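Local coordinates for Tll1590 protein (Thermosynechococcus elongatus, PDB 6LDQ) that is a member of the GT-B glycosyltransferase clan, built around a glycosyl transferase 4-like domain with a Rossmann-like alternation of strands and helices, at residues R52-D55 against P56-D60; V119-Q122 against L123-F127; Q176-A179 against Y180-W184; G197-W200 against E201-A204. All blocks are in the same frame, centred on the assembly; numbering follows the deposited sequence.

Contact 1 of 4, residues R52-D55 against P56-D60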
loop_
_atom_site.group_PDB
_atom_site.type_symbol
_atom_site.label_atom_id
_atom_site.label_comp_id
_atom_site.label_asym_id
_atom_site.label_seq_id
_atom_site.Cartn_x
_atom_site.Cartn_y
_atom_site.Cartn_z
ATOM N N ARG A 52 3.034 1.316 11.113
ATOM C CA ARG A 52 2.779 1.077 12.519
ATOM C C ARG A 52 3.765 1.853 13.385
ATOM O O ARG A 52 4.895 2.148 12.977
ATOM C CB ARG A 52 2.862 -0.427 12.851
ATOM C CG ARG A 52 4.260 -1.036 12.683
ATOM C CD ARG A 52 4.225 -2.567 12.962
ATOM N NE ARG A 52 3.423 -2.825 14.147
ATOM C CZ ARG A 52 3.941 -3.023 15.354
ATOM N NH1 ARG A 52 5.257 -3.038 15.497
ATOM N NH2 ARG A 52 3.149 -3.212 16.410
ATOM N N LYS A 53 3.318 2.190 14.592
ATOM C CA LYS A 53 4.221 2.689 15.616
ATOM C C LYS A 53 5.081 1.558 16.152
ATOM O O LYS A 53 4.604 0.436 16.337
ATOM C CB LYS A 53 3.438 3.292 16.771
ATOM C CG LYS A 53 2.998 4.691 16.569
ATOM C CD LYS A 53 2.481 5.233 17.879
ATOM C CE LYS A 53 2.171 6.713 17.768
ATOM N NZ LYS A 53 1.384 7.181 18.951
ATOM N N THR A 54 6.350 1.860 16.407
ATOM C CA THR A 54 7.277 0.881 16.957
ATOM C C THR A 54 7.931 1.374 18.243
ATOM O O THR A 54 8.864 0.733 18.743
ATOM C CB THR A 54 8.338 0.508 15.913
ATOM O OG1 THR A 54 9.130 1.654 15.584
ATOM C CG2 THR A 54 7.679 -0.016 14.631
ATOM N N ASP A 55 7.458 2.498 18.798
ATOM C CA ASP A 55 7.935 3.007 20.080
ATOM C C ASP A 55 6.857 3.894 20.680
ATOM O O ASP A 55 6.223 4.659 19.936
ATOM C CB ASP A 55 9.240 3.795 19.915
ATOM C CG ASP A 55 9.853 4.190 21.243
ATOM O OD1 ASP A 55 9.281 5.062 21.933
ATOM O OD2 ASP A 55 10.906 3.621 21.605
ATOM N N PRO A 56 6.610 3.822 21.994
ATOM C CA PRO A 56 5.585 4.699 22.595
ATOM C C PRO A 56 5.922 6.183 22.521
ATOM O O PRO A 56 5.030 7.018 22.725
ATOM C CB PRO A 56 5.503 4.212 24.052
ATOM C CG PRO A 56 6.732 3.404 24.284
ATOM C CD PRO A 56 7.150 2.845 22.959
ATOM N N ASN A 57 7.169 6.542 22.240
ATOM C CA ASN A 57 7.543 7.931 22.018
ATOM C C ASN A 57 7.505 8.323 20.544
ATOM O O ASN A 57 7.909 9.439 20.205
ATOM C CB ASN A 57 8.934 8.197 22.601
ATOM C CG ASN A 57 9.016 7.856 24.077
ATOM O OD1 ASN A 57 9.844 7.041 24.498
ATOM N ND2 ASN A 57 8.146 8.469 24.873
ATOM N N ASP A 58 7.032 7.436 19.666
ATOM C CA ASP A 58 6.907 7.777 18.254
ATOM C C ASP A 58 5.922 8.931 18.072
ATOM O O ASP A 58 4.872 8.963 18.725
ATOM C CB ASP A 58 6.405 6.580 17.445
ATOM C CG ASP A 58 7.514 5.652 17.007
ATOM O OD1 ASP A 58 8.693 5.936 17.300
ATOM O OD2 ASP A 58 7.188 4.633 16.366
ATOM N N PRO A 59 6.202 9.866 17.174
ATOM C CA PRO A 59 5.186 10.858 16.806
ATOM C C PRO A 59 4.075 10.222 15.981
ATOM O O PRO A 59 4.289 9.256 15.239
ATOM C CB PRO A 59 5.979 11.872 15.981
ATOM C CG PRO A 59 7.066 11.018 15.365
ATOM C CD PRO A 59 7.470 10.090 16.465
ATOM N N ASP A 60 2.870 10.782 16.116
ATOM C CA ASP A 60 1.700 10.258 15.415
ATOM C C ASP A 60 1.705 10.653 13.937
ATOM O O ASP A 60 1.437 9.830 13.052
ATOM C CB ASP A 60 0.431 10.764 16.114
ATOM C CG ASP A 60 0.340 10.293 17.566
ATOM O OD1 ASP A 60 0.163 9.072 17.779
ATOM O OD2 ASP A 60 0.457 11.134 18.487
#

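Contact 2 of 4, residues V119-Q122 against L123-F127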
loop_
_atom_site.group_PDB
_atom_site.type_symbol
_atom_site.label_atom_id
_atom_site.label_comp_id
_atom_site.label_asym_id
_atom_site.label_seq_id
_atom_site.Cartn_x
_atom_site.Cartn_y
_atom_site.Cartn_z
ATOM N N VAL A 119 -4.590 -5.875 4.813
ATOM C CA VAL A 119 -5.335 -4.691 5.245
ATOM C C VAL A 119 -6.151 -4.148 4.076
ATOM O O VAL A 119 -7.353 -3.882 4.201
ATOM C CB VAL A 119 -4.372 -3.640 5.828
ATOM C CG1 VAL A 119 -5.087 -2.300 6.067
ATOM C CG2 VAL A 119 -3.722 -4.150 7.123
ATOM N N GLY A 120 -5.519 -4.037 2.903
ATOM C CA GLY A 120 -6.253 -3.585 1.727
ATOM C C GLY A 120 -7.401 -4.511 1.374
ATOM O O GLY A 120 -8.512 -4.062 1.082
ATOM N N TRP A 121 -7.153 -5.824 1.433
ATOM C CA TRP A 121 -8.199 -6.801 1.167
ATOM C C TRP A 121 -9.388 -6.641 2.118
ATOM O O TRP A 121 -10.547 -6.697 1.690
ATOM C CB TRP A 121 -7.598 -8.202 1.279
ATOM C CG TRP A 121 -8.565 -9.288 1.128
ATOM C CD1 TRP A 121 -9.453 -9.471 0.113
ATOM C CD2 TRP A 121 -8.742 -10.379 2.027
ATOM N NE1 TRP A 121 -10.177 -10.624 0.325
ATOM C CE2 TRP A 121 -9.759 -11.198 1.497
ATOM C CE3 TRP A 121 -8.141 -10.740 3.232
ATOM C CZ2 TRP A 121 -10.194 -12.353 2.137
ATOM C CZ3 TRP A 121 -8.572 -11.891 3.869
ATOM C CH2 TRP A 121 -9.586 -12.685 3.314
ATOM N N GLN A 122 -9.122 -6.491 3.421
ATOM C CA GLN A 122 -10.210 -6.285 4.376
ATOM C C GLN A 122 -10.962 -4.985 4.083
ATOM O O GLN A 122 -12.202 -4.934 4.136
ATOM C CB GLN A 122 -9.654 -6.266 5.803
ATOM C CG GLN A 122 -9.332 -7.647 6.340
ATOM C CD GLN A 122 -10.593 -8.402 6.645
ATOM O OE1 GLN A 122 -11.516 -7.847 7.239
ATOM N NE2 GLN A 122 -10.656 -9.659 6.230
ATOM N N LEU A 123 -10.227 -3.927 3.763
ATOM C CA LEU A 123 -10.888 -2.661 3.447
ATOM C C LEU A 123 -11.743 -2.772 2.190
ATOM O O LEU A 123 -12.898 -2.318 2.175
ATOM C CB LEU A 123 -9.842 -1.555 3.322
ATOM C CG LEU A 123 -9.162 -1.192 4.650
ATOM C CD1 LEU A 123 -7.861 -0.435 4.451
ATOM C CD2 LEU A 123 -10.106 -0.405 5.544
ATOM N N ARG A 124 -11.212 -3.407 1.132
ATOM C CA ARG A 124 -11.952 -3.508 -0.121
ATOM C C ARG A 124 -13.239 -4.303 0.045
ATOM O O ARG A 124 -14.189 -4.101 -0.720
ATOM C CB ARG A 124 -11.070 -4.125 -1.219
ATOM C CG ARG A 124 -11.612 -4.009 -2.650
ATOM C CD ARG A 124 -11.844 -2.558 -3.089
ATOM N NE ARG A 124 -12.549 -2.468 -4.376
ATOM C CZ ARG A 124 -13.857 -2.675 -4.537
ATOM N NH1 ARG A 124 -14.624 -2.981 -3.498
ATOM N NH2 ARG A 124 -14.404 -2.593 -5.738
ATOM N N GLN A 125 -13.303 -5.205 1.032
ATOM C CA GLN A 125 -14.548 -5.936 1.248
ATOM C C GLN A 125 -15.652 -5.045 1.794
ATOM O O GLN A 125 -16.831 -5.403 1.687
ATOM C CB GLN A 125 -14.338 -7.103 2.209
ATOM C CG GLN A 125 -13.434 -8.192 1.696
ATOM C CD GLN A 125 -13.228 -9.291 2.725
ATOM O OE1 GLN A 125 -14.175 -9.739 3.365
ATOM N NE2 GLN A 125 -11.979 -9.715 2.902
ATOM N N GLN A 126 -15.297 -3.909 2.393
ATOM C CA GLN A 126 -16.262 -3.023 3.030
ATOM C C GLN A 126 -16.513 -1.752 2.238
ATOM O O GLN A 126 -17.627 -1.217 2.277
ATOM C CB GLN A 126 -15.782 -2.643 4.440
ATOM C CG GLN A 126 -16.729 -1.730 5.217
ATOM C CD GLN A 126 -16.320 -1.551 6.680
ATOM O OE1 GLN A 126 -15.336 -2.132 7.147
ATOM N NE2 GLN A 126 -17.078 -0.737 7.406
ATOM N N PHE A 127 -15.513 -1.274 1.508
ATOM C CA PHE A 127 -15.584 0.009 0.830
ATOM C C PHE A 127 -15.257 -0.148 -0.647
ATOM O O PHE A 127 -14.708 -1.167 -1.086
ATOM C CB PHE A 127 -14.627 1.006 1.476
ATOM C CG PHE A 127 -14.852 1.186 2.946
ATOM C CD1 PHE A 127 -16.013 1.791 3.408
ATOM C CD2 PHE A 127 -13.904 0.764 3.863
ATOM C CE1 PHE A 127 -16.229 1.966 4.761
ATOM C CE2 PHE A 127 -14.101 0.945 5.210
ATOM C CZ PHE A 127 -15.274 1.551 5.666
HETATM O O HOH W 1 -13.543 -10.794 6.217
#

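Contact 3 of 4, residues Q176-A179 against Y180-W184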
loop_
_atom_site.group_PDB
_atom_site.type_symbol
_atom_site.label_atom_id
_atom_site.label_comp_id
_atom_site.label_asym_id
_atom_site.label_seq_id
_atom_site.Cartn_x
_atom_site.Cartn_y
_atom_site.Cartn_z
ATOM N N GLN A 176 11.760 -11.032 -12.602
ATOM C CA GLN A 176 11.997 -12.261 -11.853
ATOM C C GLN A 176 10.910 -12.475 -10.807
ATOM O O GLN A 176 10.420 -13.597 -10.630
ATOM C CB GLN A 176 13.393 -12.217 -11.228
ATOM C CG GLN A 176 13.785 -13.433 -10.410
ATOM C CD GLN A 176 13.445 -14.752 -11.094
ATOM O OE1 GLN A 176 13.672 -14.933 -12.296
ATOM N NE2 GLN A 176 12.865 -15.671 -10.326
ATOM N N GLU A 177 10.481 -11.401 -10.132
ATOM C CA GLU A 177 9.393 -11.542 -9.164
ATOM C C GLU A 177 8.048 -11.752 -9.855
ATOM O O GLU A 177 7.191 -12.470 -9.326
ATOM C CB GLU A 177 9.374 -10.331 -8.221
ATOM C CG GLU A 177 10.744 -10.117 -7.559
ATOM C CD GLU A 177 10.717 -9.378 -6.217
ATOM O OE1 GLU A 177 9.754 -8.632 -5.912
ATOM O OE2 GLU A 177 11.703 -9.535 -5.461
ATOM N N GLU A 178 7.842 -11.160 -11.040
ATOM C CA GLU A 178 6.673 -11.518 -11.844
ATOM C C GLU A 178 6.700 -12.994 -12.217
ATOM O O GLU A 178 5.659 -13.664 -12.241
ATOM C CB GLU A 178 6.619 -10.667 -13.120
ATOM C CG GLU A 178 5.217 -10.212 -13.495
ATOM C CD GLU A 178 4.455 -11.302 -14.186
ATOM O OE1 GLU A 178 5.114 -12.219 -14.695
ATOM O OE2 GLU A 178 3.208 -11.247 -14.235
ATOM N N ALA A 179 7.877 -13.506 -12.563
ATOM C CA ALA A 179 7.970 -14.913 -12.924
ATOM C C ALA A 179 7.635 -15.785 -11.725
ATOM O O ALA A 179 6.905 -16.774 -11.849
ATOM C CB ALA A 179 9.368 -15.223 -13.453
ATOM N N TYR A 180 8.143 -15.409 -10.550
ATOM C CA TYR A 180 7.852 -16.174 -9.340
ATOM C C TYR A 180 6.361 -16.175 -9.045
ATOM O O TYR A 180 5.775 -17.228 -8.762
ATOM C CB TYR A 180 8.621 -15.609 -8.146
ATOM C CG TYR A 180 8.045 -16.076 -6.830
ATOM C CD1 TYR A 180 8.354 -17.335 -6.325
ATOM C CD2 TYR A 180 7.163 -15.275 -6.099
ATOM C CE1 TYR A 180 7.814 -17.788 -5.128
ATOM C CE2 TYR A 180 6.616 -15.723 -4.896
ATOM C CZ TYR A 180 6.942 -16.978 -4.418
ATOM O OH TYR A 180 6.407 -17.417 -3.218
ATOM N N LEU A 181 5.739 -14.991 -9.073
ATOM C CA LEU A 181 4.312 -14.880 -8.793
ATOM C C LEU A 181 3.506 -15.815 -9.687
ATOM O O LEU A 181 2.637 -16.555 -9.214
ATOM C CB LEU A 181 3.850 -13.431 -8.984
ATOM C CG LEU A 181 3.557 -12.521 -7.778
ATOM C CD1 LEU A 181 3.089 -11.161 -8.281
ATOM C CD2 LEU A 181 2.522 -13.120 -6.817
ATOM N N ARG A 182 3.793 -15.800 -10.984
ATOM C CA ARG A 182 2.992 -16.588 -11.910
ATOM C C ARG A 182 3.302 -18.073 -11.786
ATOM O O ARG A 182 2.429 -18.904 -12.061
ATOM C CB ARG A 182 3.202 -16.099 -13.345
ATOM C CG ARG A 182 2.233 -14.991 -13.772
ATOM C CD ARG A 182 2.162 -13.874 -12.714
ATOM N NE ARG A 182 1.351 -12.738 -13.174
ATOM C CZ ARG A 182 0.126 -12.455 -12.735
ATOM N NH1 ARG A 182 -0.448 -13.200 -11.793
ATOM N NH2 ARG A 182 -0.529 -11.423 -13.235
ATOM N N ARG A 183 4.516 -18.420 -11.346
ATOM C CA ARG A 183 4.897 -19.823 -11.202
ATOM C C ARG A 183 4.351 -20.420 -9.916
ATOM O O ARG A 183 3.832 -21.544 -9.915
ATOM C CB ARG A 183 6.424 -19.960 -11.222
ATOM C CG ARG A 183 6.984 -21.385 -11.435
ATOM C CD ARG A 183 8.490 -21.297 -11.752
ATOM N NE ARG A 183 9.050 -20.060 -11.183
ATOM C CZ ARG A 183 10.262 -19.941 -10.636
ATOM N NH1 ARG A 183 11.105 -20.982 -10.585
ATOM N NH2 ARG A 183 10.623 -18.769 -10.144
ATOM N N TRP A 184 4.463 -19.684 -8.811
ATOM C CA TRP A 184 4.272 -20.275 -7.502
ATOM C C TRP A 184 3.033 -19.783 -6.778
ATOM O O TRP A 184 2.567 -20.474 -5.869
ATOM C CB TRP A 184 5.504 -20.011 -6.626
ATOM C CG TRP A 184 6.712 -20.735 -7.104
ATOM C CD1 TRP A 184 7.711 -20.238 -7.888
ATOM C CD2 TRP A 184 7.051 -22.105 -6.839
ATOM N NE1 TRP A 184 8.657 -21.208 -8.118
ATOM C CE2 TRP A 184 8.274 -22.362 -7.485
ATOM C CE3 TRP A 184 6.442 -23.126 -6.105
ATOM C CZ2 TRP A 184 8.897 -23.609 -7.434
ATOM C CZ3 TRP A 184 7.060 -24.364 -6.057
ATOM C CH2 TRP A 184 8.274 -24.593 -6.719
#

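Contact 4 of 4, residues G197-W200 against E201-A204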
loop_
_atom_site.group_PDB
_atom_site.type_symbol
_atom_site.label_atom_id
_atom_site.label_comp_id
_atom_site.label_asym_id
_atom_site.label_seq_id
_atom_site.Cartn_x
_atom_site.Cartn_y
_atom_site.Cartn_z
ATOM N N GLY A 197 14.398 0.872 -8.201
ATOM C CA GLY A 197 15.407 1.846 -8.582
ATOM C C GLY A 197 15.474 2.987 -7.593
ATOM O O GLY A 197 14.677 3.081 -6.654
ATOM N N THR A 198 16.451 3.861 -7.827
ATOM C CA THR A 198 16.702 5.024 -6.986
ATOM C C THR A 198 16.204 6.329 -7.607
ATOM O O THR A 198 16.507 7.407 -7.081
ATOM C CB THR A 198 18.196 5.129 -6.691
ATOM O OG1 THR A 198 18.882 5.589 -7.861
ATOM C CG2 THR A 198 18.751 3.765 -6.296
ATOM N N ASN A 199 15.471 6.264 -8.716
ATOM C CA ASN A 199 14.904 7.460 -9.346
ATOM C C ASN A 199 13.416 7.501 -9.011
ATOM O O ASN A 199 12.566 7.046 -9.781
ATOM C CB ASN A 199 15.144 7.472 -10.846
ATOM C CG ASN A 199 14.585 8.715 -11.497
ATOM O OD1 ASN A 199 14.121 9.630 -10.802
ATOM N ND2 ASN A 199 14.631 8.769 -12.828
ATOM N N TRP A 200 13.106 8.097 -7.855
ATOM C CA TRP A 200 11.739 8.086 -7.339
ATOM C C TRP A 200 10.828 9.032 -8.104
ATOM O O TRP A 200 9.628 8.767 -8.219
ATOM C CB TRP A 200 11.763 8.417 -5.847
ATOM C CG TRP A 200 12.332 7.270 -5.135
ATOM C CD1 TRP A 200 13.603 7.139 -4.658
ATOM C CD2 TRP A 200 11.675 6.027 -4.891
ATOM N NE1 TRP A 200 13.767 5.891 -4.096
ATOM C CE2 TRP A 200 12.594 5.191 -4.225
ATOM C CE3 TRP A 200 10.386 5.548 -5.147
ATOM C CZ2 TRP A 200 12.266 3.900 -3.814
ATOM C CZ3 TRP A 200 10.064 4.253 -4.745
ATOM C CH2 TRP A 200 10.999 3.451 -4.084
ATOM N N GLU A 201 11.363 10.122 -8.648
ATOM C CA GLU A 201 10.558 10.910 -9.578
ATOM C C GLU A 201 10.036 10.040 -10.722
ATOM O O GLU A 201 8.840 10.061 -11.034
ATOM C CB GLU A 201 11.363 12.085 -10.125
ATOM C CG GLU A 201 10.514 12.982 -11.002
ATOM C CD GLU A 201 11.305 14.088 -11.651
ATOM O OE1 GLU A 201 12.516 14.221 -11.348
ATOM O OE2 GLU A 201 10.703 14.815 -12.466
ATOM N N ALA A 202 10.916 9.248 -11.352
ATOM C CA ALA A 202 10.454 8.415 -12.461
ATOM C C ALA A 202 9.383 7.439 -11.998
ATOM O O ALA A 202 8.333 7.301 -12.635
ATOM C CB ALA A 202 11.620 7.651 -13.102
ATOM N N ILE A 203 9.635 6.752 -10.880
ATOM C CA ILE A 203 8.681 5.772 -10.375
ATOM C C ILE A 203 7.323 6.420 -10.128
ATOM O O ILE A 203 6.280 5.911 -10.558
ATOM C CB ILE A 203 9.235 5.106 -9.102
ATOM C CG1 ILE A 203 10.344 4.107 -9.468
ATOM C CG2 ILE A 203 8.106 4.445 -8.331
ATOM C CD1 ILE A 203 11.421 3.961 -8.415
ATOM N N ALA A 204 7.325 7.574 -9.462
ATOM C CA ALA A 204 6.080 8.253 -9.128
ATOM C C ALA A 204 5.303 8.646 -10.377
ATOM O O ALA A 204 4.069 8.579 -10.396
ATOM C CB ALA A 204 6.383 9.476 -8.259
#

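Contact 1 of 4, residues R52-D55 against P56-D60
Asp58 turns its carboxylate back over the backbone of Thr54 and Asp55. Its OD2 takes the amide of Thr54 in a bond of 2.9 Å between N and OD2, reached on the anti side but 32° out of the carboxylate plane; Asp55 N, 3.2 Å from the same OD2, adds a weak second bond. A salt bridge from Arg72 on strand 68-73 also ends on this oxygen, so three partners meet on OD2 and Asp58 ties the turn to the sheet. Lys53 runs past Asp58 in the opposite direction, its CG 4.0 Å from Asp58 CB. With the chain extended beyond CG, Lys53 NZ reaches Asp60 OD1 at 2.5 Å, a salt bridge entering from above the carboxylate plane. Across the tight part of the turn, Asp58 N bonds Asp55 O at 2.9 Å. The Asp55 side chain, with CG opposite its backbone N (chi1 -173°), points OD1 along the chain, and the anti lone pair of OD1 receives Asn57 N at 2.6 Å. A type I beta turn and an Asx turn thus start from the same residue, with proline next in sequence: this is an Asx-Pro turn, set in the exposed link between strands 47-52 and 61-63.

Contact 2 of 4, residues V119-Q122 against L123-F127
Val119 and Leu123 supply the apolar part of this helical contact: they lie side by side, pointing the same way, with Val119 CG1 3.7 Å from Leu123 CD1. Both face helix 90-104, where Val94 meets Val119 and Phe97 meets Leu123. The amide-aromatic part is on another side of the helix. Gln125 NE2 stands over one face of the Trp121 indole, 3.0 Å from CE2 and displaced toward the rim, with amide and ring planes 51° apart. The reach depends on Gln125 CG lying beside its backbone N (chi1 -66°), which sends the otherwise extended chain back along the helix toward Trp121. The indole also meets Trp118 edge-to-face. Water completes the polar side-chain part: it accepts from Gln122 NE2 at 3.1 Å and donates to Gln125 OE1 at 3.1 Å, tying two amides whose planes differ by 63°. Gln125 therefore uses both ends of its amide, nitrogen over the ring and oxygen on the water. Among backbone bonds, Leu123 N to Val119 O (2.9 Å) and Arg124 N to Gly120 O (2.8 Å) are regular, whereas Gln125 N to Trp121 O stretches to 3.2 Å near the end of the helix. Helix 113-126, apolar toward helix 90-104 and with Trp121 and Arg124 on Trp131 of the sheet, is the crossover helix of the beta-alpha-beta unit between strands 108-112 and 130-134.

Contact 3 of 4, residues Q176-A179 against Y180-W184
Residues 176-179 and 180-184 are successive turns of one helix, joined by four backbone bonds between residues four apart. Tyr180 N binds Gln176 O and Leu181 N binds Glu177 O, each at 2.9 Å; Arg182 N to Glu178 O and Arg183 N to Ala179 O continue the ladder into a wider pi-type turn at 181-184. The main side-chain link is the salt bridge of Glu178 with Arg182, in which NE lies 2.6 Å from OE2. The nitrogen comes in from above the carboxylate, 43° out of its plane, and carboxylate and guanidinium are turned 74° against each other. A bend at chi2 of Arg182 (48°) brings NE over to Glu178. The remaining guanidinium nitrogens are occupied by the loop that follows: NH1 by Ser186 O and Ala188 O, NH2 by Gly189 O. Thr191 OG1 bonds Glu178 OE2 as well, so the pair fastens the helix to the chain leading into strand 191-193. Farther round, Arg183 carries Trp184 NE1 over one face of its guanidinium, 3.2 Å above the plane. On the inner side the buried Leu181 packs against Val172 of strand 169-172 and Leu164 of helix 153-166. Tyr180, partly exposed, touches Arg156 of that helix and Tyr135; the whole helix is the crossover between strands 169-172 and 191-193.

Contact 4 of 4, residues G197-W200 against E201-A204
Trp200 O accepts from Ala204 N at 2.9 Å, nearly straight with an N-H...O angle of 165°; the bond before it, the first of the helix, runs from Ile203 N to Asn199 O, 3.1 Å and in the carbonyl plane. Asn199 is the N-cap: with CG opposite its own backbone N (chi1 -179°), the side chain swings over the start of the helix, and OD1 takes Ala202 N in a weak capping bond of 3.3 Å. The other branch of the amide, ND2, lies against the methyl of Ala202. The apolar half of the contact pairs Trp200 with Ile203, side by side and pointing the same way. Ile203 CD1 sits over the six-membered ring, 4.0 Å from its centroid and 20° off the normal, a CH-pi contact; CG2 touches the same rim at CE3 and CZ3. Gly197 O lies 3.8 Å from Ile203 CD1, so the carbonyl of the incoming loop and the methyl share that face of the indole. From this start helix 200-216 leans on helix 32-42: Trp200 touches Gln35 and Ala39, Ile203 meets Leu36, and Ala204 packs on Ala39; the loop before the helix comes from strand 191-193, outermost in the sheet.

All four contacts are local, but their settings differ. Contacts 1 and 3 are at the surface on opposite sides of the chain's centre, about 35 Å apart between centres, and both rely on salt bridges and carboxylates. Contacts 2 and 4 are partly buried and set an apolar pair against a neighbouring helix, with an indole face covered by an amide nitrogen in one and a methyl in the other. Contacts 2 and 3 each lie on the helix of a beta-alpha-beta unit. Contact 1 shapes a turn between strands near one sheet edge, whereas contact 4 starts a helix; Asp side chains take backbone N-H groups in contact 1, and in contact 4 Asn199 takes one, weakly.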